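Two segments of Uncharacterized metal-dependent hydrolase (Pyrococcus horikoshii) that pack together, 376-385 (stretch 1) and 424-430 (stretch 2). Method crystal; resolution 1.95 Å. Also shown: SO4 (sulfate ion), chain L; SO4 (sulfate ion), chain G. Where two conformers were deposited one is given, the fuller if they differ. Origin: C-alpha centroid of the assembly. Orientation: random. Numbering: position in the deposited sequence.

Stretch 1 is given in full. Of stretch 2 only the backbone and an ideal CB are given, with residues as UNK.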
# COMPACT_ATOMS: atom_id res chain seq x y z
N GLY A 376 36.42 -2.42 28.32
CA GLY A 376 37.70 -3.01 28.73
C GLY A 376 38.34 -3.90 27.68
O GLY A 376 37.69 -4.31 26.71
N GLU A 377 39.59 -4.24 27.89
CA GLU A 377 40.32 -5.08 26.96
C GLU A 377 39.85 -6.48 26.82
O GLU A 377 39.97 -7.08 25.80
CB GLU A 377 41.80 -5.11 27.27
CG GLU A 377 42.64 -4.93 26.06
CD GLU A 377 43.15 -3.53 25.95
OE1 GLU A 377 42.55 -2.65 26.57
OE2 GLU A 377 44.17 -3.30 25.29
N GLU A 378 39.32 -7.00 27.90
CA GLU A 378 38.80 -8.37 27.90
C GLU A 378 37.55 -8.57 27.04
O GLU A 378 37.23 -9.70 26.68
CB GLU A 378 38.56 -8.86 29.33
CG GLU A 378 39.84 -8.99 30.17
CD GLU A 378 40.97 -9.73 29.45
OE1 GLU A 378 40.85 -10.95 29.23
OE2 GLU A 378 41.98 -9.07 29.10
N ARG A 379 36.87 -7.48 26.69
CA ARG A 379 35.67 -7.54 25.84
C ARG A 379 35.87 -6.90 24.47
O ARG A 379 34.94 -6.87 23.66
CB ARG A 379 34.47 -6.91 26.56
CG ARG A 379 34.03 -7.68 27.79
CD ARG A 379 32.85 -7.03 28.45
NE ARG A 379 33.24 -5.86 29.24
CZ ARG A 379 32.48 -5.33 30.19
NH1 ARG A 379 31.30 -5.86 30.48
NH2 ARG A 379 32.92 -4.28 30.86
N VAL A 380 37.07 -6.39 24.22
CA VAL A 380 37.45 -5.79 22.94
C VAL A 380 37.16 -6.66 21.71
O VAL A 380 36.69 -6.16 20.69
CB VAL A 380 38.92 -5.31 22.99
CG1 VAL A 380 39.63 -5.43 21.65
CG2 VAL A 380 38.96 -3.90 23.50
N LYS A 381 37.39 -7.97 21.82
CA LYS A 381 37.16 -8.90 20.71
C LYS A 381 35.68 -9.04 20.31
O LYS A 381 35.37 -9.50 19.21
CB LYS A 381 37.75 -10.29 21.02
CG LYS A 381 37.17 -10.97 22.26
CD LYS A 381 37.72 -12.38 22.43
CE LYS A 381 37.71 -12.83 23.88
NZ LYS A 381 36.38 -13.33 24.33
N TRP A 382 34.79 -8.60 21.20
CA TRP A 382 33.35 -8.64 20.95
C TRP A 382 32.85 -7.42 20.18
O TRP A 382 31.71 -7.41 19.72
CB TRP A 382 32.56 -8.68 22.26
CG TRP A 382 32.86 -9.81 23.22
CD1 TRP A 382 33.61 -10.93 22.99
CD2 TRP A 382 32.35 -9.92 24.54
NE1 TRP A 382 33.62 -11.72 24.12
CE2 TRP A 382 32.85 -11.13 25.09
CE3 TRP A 382 31.51 -9.12 25.34
CZ2 TRP A 382 32.55 -11.55 26.38
CZ3 TRP A 382 31.21 -9.54 26.62
CH2 TRP A 382 31.74 -10.74 27.13
N VAL A 383 33.70 -6.41 20.06
CA VAL A 383 33.29 -5.08 19.57
C VAL A 383 33.26 -5.00 18.04
O VAL A 383 34.28 -5.23 17.38
CB VAL A 383 34.22 -3.96 20.14
CG1 VAL A 383 33.88 -2.61 19.55
CG2 VAL A 383 34.12 -3.90 21.65
N TYR A 384 32.09 -4.65 17.49
CA TYR A 384 31.89 -4.41 16.05
C TYR A 384 32.62 -5.43 15.19
O TYR A 384 33.41 -5.08 14.30
CB TYR A 384 32.32 -2.98 15.68
CG TYR A 384 31.52 -1.90 16.38
CD1 TYR A 384 30.11 -1.90 16.37
CD2 TYR A 384 32.16 -0.85 17.03
CE1 TYR A 384 29.39 -0.89 17.03
CE2 TYR A 384 31.46 0.14 17.67
CZ TYR A 384 30.08 0.11 17.68
OH TYR A 384 29.41 1.12 18.33
N ARG A 385 32.37 -6.70 15.48
CA ARG A 385 33.15 -7.79 14.89
C ARG A 385 32.60 -8.23 13.54
O ARG A 385 32.15 -9.36 13.36
CB ARG A 385 33.33 -8.96 15.89
CG ARG A 385 32.05 -9.58 16.44
CD ARG A 385 32.31 -10.47 17.65
NE ARG A 385 33.30 -11.53 17.42
CZ ARG A 385 33.60 -12.49 18.30
NH1 ARG A 385 32.99 -12.55 19.48
NH2 ARG A 385 34.52 -13.39 17.99
N UNK A 424 41.85 4.13 18.88
CA UNK A 424 42.52 2.99 19.51
C UNK A 424 42.04 1.63 18.98
O UNK A 424 42.83 0.69 18.86
CB UNK A 424 42.31 3.05 21.02
N UNK A 425 40.75 1.54 18.65
CA UNK A 425 40.12 0.28 18.25
C UNK A 425 40.80 -0.44 17.09
O UNK A 425 40.83 -1.67 17.06
CB UNK A 425 38.66 0.55 17.87
N UNK A 426 41.35 0.32 16.13
CA UNK A 426 42.02 -0.29 14.99
C UNK A 426 43.10 -1.30 15.39
O UNK A 426 43.03 -2.47 15.00
CB UNK A 426 42.64 0.80 14.12
N UNK A 427 44.08 -0.84 16.18
CA UNK A 427 45.22 -1.69 16.57
C UNK A 427 44.77 -2.93 17.33
O UNK A 427 45.40 -3.97 17.26
CB UNK A 427 46.21 -0.89 17.43
N UNK A 428 43.66 -2.80 18.06
CA UNK A 428 43.16 -3.89 18.88
C UNK A 428 42.31 -4.89 18.12
O UNK A 428 42.18 -6.03 18.55
CB UNK A 428 42.35 -3.32 20.04
N UNK A 429 41.72 -4.47 17.00
CA UNK A 429 40.74 -5.30 16.27
C UNK A 429 41.00 -5.37 14.76
O UNK A 429 40.07 -5.60 13.98
CB UNK A 429 39.33 -4.76 16.51
N UNK A 430 42.27 -5.18 14.38
CA UNK A 430 42.77 -5.22 12.99
C UNK A 430 42.14 -6.31 12.13
O UNK A 430 41.74 -6.06 10.99
CB UNK A 430 44.29 -5.42 13.00
S SO4 L . 40.06 -5.00 31.31
O1 SO4 L . 40.56 -3.77 30.71
O2 SO4 L . 39.30 -4.68 32.51
O3 SO4 L . 39.18 -5.69 30.37
O4 SO4 L . 41.18 -5.88 31.64
S SO4 G . 33.53 -15.49 24.87
O1 SO4 G . 33.70 -14.45 23.87
O2 SO4 G . 33.21 -14.89 26.16
O3 SO4 G . 32.43 -16.38 24.50
O4 SO4 G . 34.78 -16.25 24.97

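Stretch 2 carries a helical turn past an irregular stretch 1, and the rules of the contact can be read from where each CA-to-CB bond points and which atoms of stretch 1 lie beyond it.

Position 424 has helical backbone angles, and its ideal CB finds nothing of stretch 1 within 5.5 Å. Almost any residue that tolerates a helical backbone would suit, polar ones included. The deposited residue is K424, which turns toward the side chain at 427.

At position 425 the CA-to-CB bond runs sideways to stretch 1, and the ideal CB again touches nothing. Yet V383 CG1 and the ring edge of Y384 lie within range of a longer side chain, offering an apolar surface. A short residue would fall short of it; leucine, isoleucine or methionine could reach. The deposited residue is L425, with chi1 t and chi2 p, a rotamer that carries its end nearer. Its CD2 packs 3.9 Å from V383 CG1, and the same CD2 lies 4.2 Å from Y384 CD2, at the edge of the tyrosine ring and near its plane. Reach matters more here than the direction of the first bond.

Position 426 is out of reach of stretch 1, which would accept a wide range here, polar or large. It holds Y426.

Position 427 points sideways, with no neighbour near its ideal CB. Stretch 1 makes no contact here, though the carboxylate of E377 lies within range of a longer side chain and would suit a base; a polar residue answering 424 would do as well. The deposited acid, E427, is bridged to K424 instead: K424 NZ forms a salt bridge with E427 OE1 at 3.3 Å, the hydrogen bond within it being weak.

Position 428 is the most direct of the set. The CA of L428 lies 7.3 Å from the CA of V380, the nearest CA pair across the stretches, and the CA-to-CB bond points toward stretch 1, with the ideal CB 3.8 Å from V380 CG1. The valine asks for an apolar partner, and the space beyond, running toward the carboxylate of E377, admits a medium or long side chain: leucine or methionine, or perhaps a lysine or arginine to meet the charge. L428 takes the apolar option. Its CB meets V380 CG1 at 3.8 Å, while its CD2 approaches E377 OE2 at 3.4 Å, a contact without a hydrogen bond, so the glutamate gains no polar partner from it.

Position 429 also points toward stretch 1, but its ideal CB stands 5.1 Å from V380 O and 5.1 Å from V383 O. A beta-branched residue could lay a methyl against V380; valine, isoleucine or threonine would suit. T429 combines a methyl with a hydroxyl. CG2 rests 3.8 Å from V380 CG1, while OG1, in the p rotamer, donates to L425 O at 2.8 Å, returning its polar group to its own helix.

Position 430 is out of reach, so polar or large residues would serve equally; K430 makes no contact with stretch 1. No hydrogen bond crosses between the stretches: V380, V383 and Y384 supply the apolar surface, and 425, 428 and 429 answer it.

Stretch 2 424-430: KLYELTK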
# COMPACT_ATOMS: atom_id res chain seq x y z
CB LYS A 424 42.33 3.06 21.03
CG LYS A 424 43.14 2.05 21.85
CD LYS A 424 44.63 2.34 21.77
CE LYS A 424 45.42 1.50 22.75
NZ LYS A 424 46.88 1.73 22.62
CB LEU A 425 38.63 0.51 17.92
CG LEU A 425 37.74 -0.73 17.93
CD1 LEU A 425 37.71 -1.35 19.33
CD2 LEU A 425 36.34 -0.43 17.42
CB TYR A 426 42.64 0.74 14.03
CG TYR A 426 43.46 0.04 12.96
CD1 TYR A 426 44.86 0.07 12.99
CD2 TYR A 426 42.84 -0.72 11.97
CE1 TYR A 426 45.62 -0.61 12.04
CE2 TYR A 426 43.59 -1.41 11.01
CZ TYR A 426 44.97 -1.34 11.06
OH TYR A 426 45.72 -2.01 10.11
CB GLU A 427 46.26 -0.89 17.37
CG GLU A 427 45.91 -0.58 18.83
CD GLU A 427 46.57 -1.51 19.84
OE1 GLU A 427 46.60 -1.16 21.04
OE2 GLU A 427 47.06 -2.60 19.46
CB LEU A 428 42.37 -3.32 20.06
CG LEU A 428 43.16 -2.51 21.08
CD1 LEU A 428 42.23 -1.77 22.03
CD2 LEU A 428 44.12 -3.42 21.85
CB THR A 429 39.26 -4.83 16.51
OG1 THR A 429 39.05 -3.55 15.90
CG2 THR A 429 38.95 -4.73 17.99
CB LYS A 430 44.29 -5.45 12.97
CG LYS A 430 45.15 -4.23 13.23
CD LYS A 430 46.51 -4.38 12.55
CE LYS A 430 47.50 -5.17 13.38
NZ LYS A 430 48.23 -4.29 14.33
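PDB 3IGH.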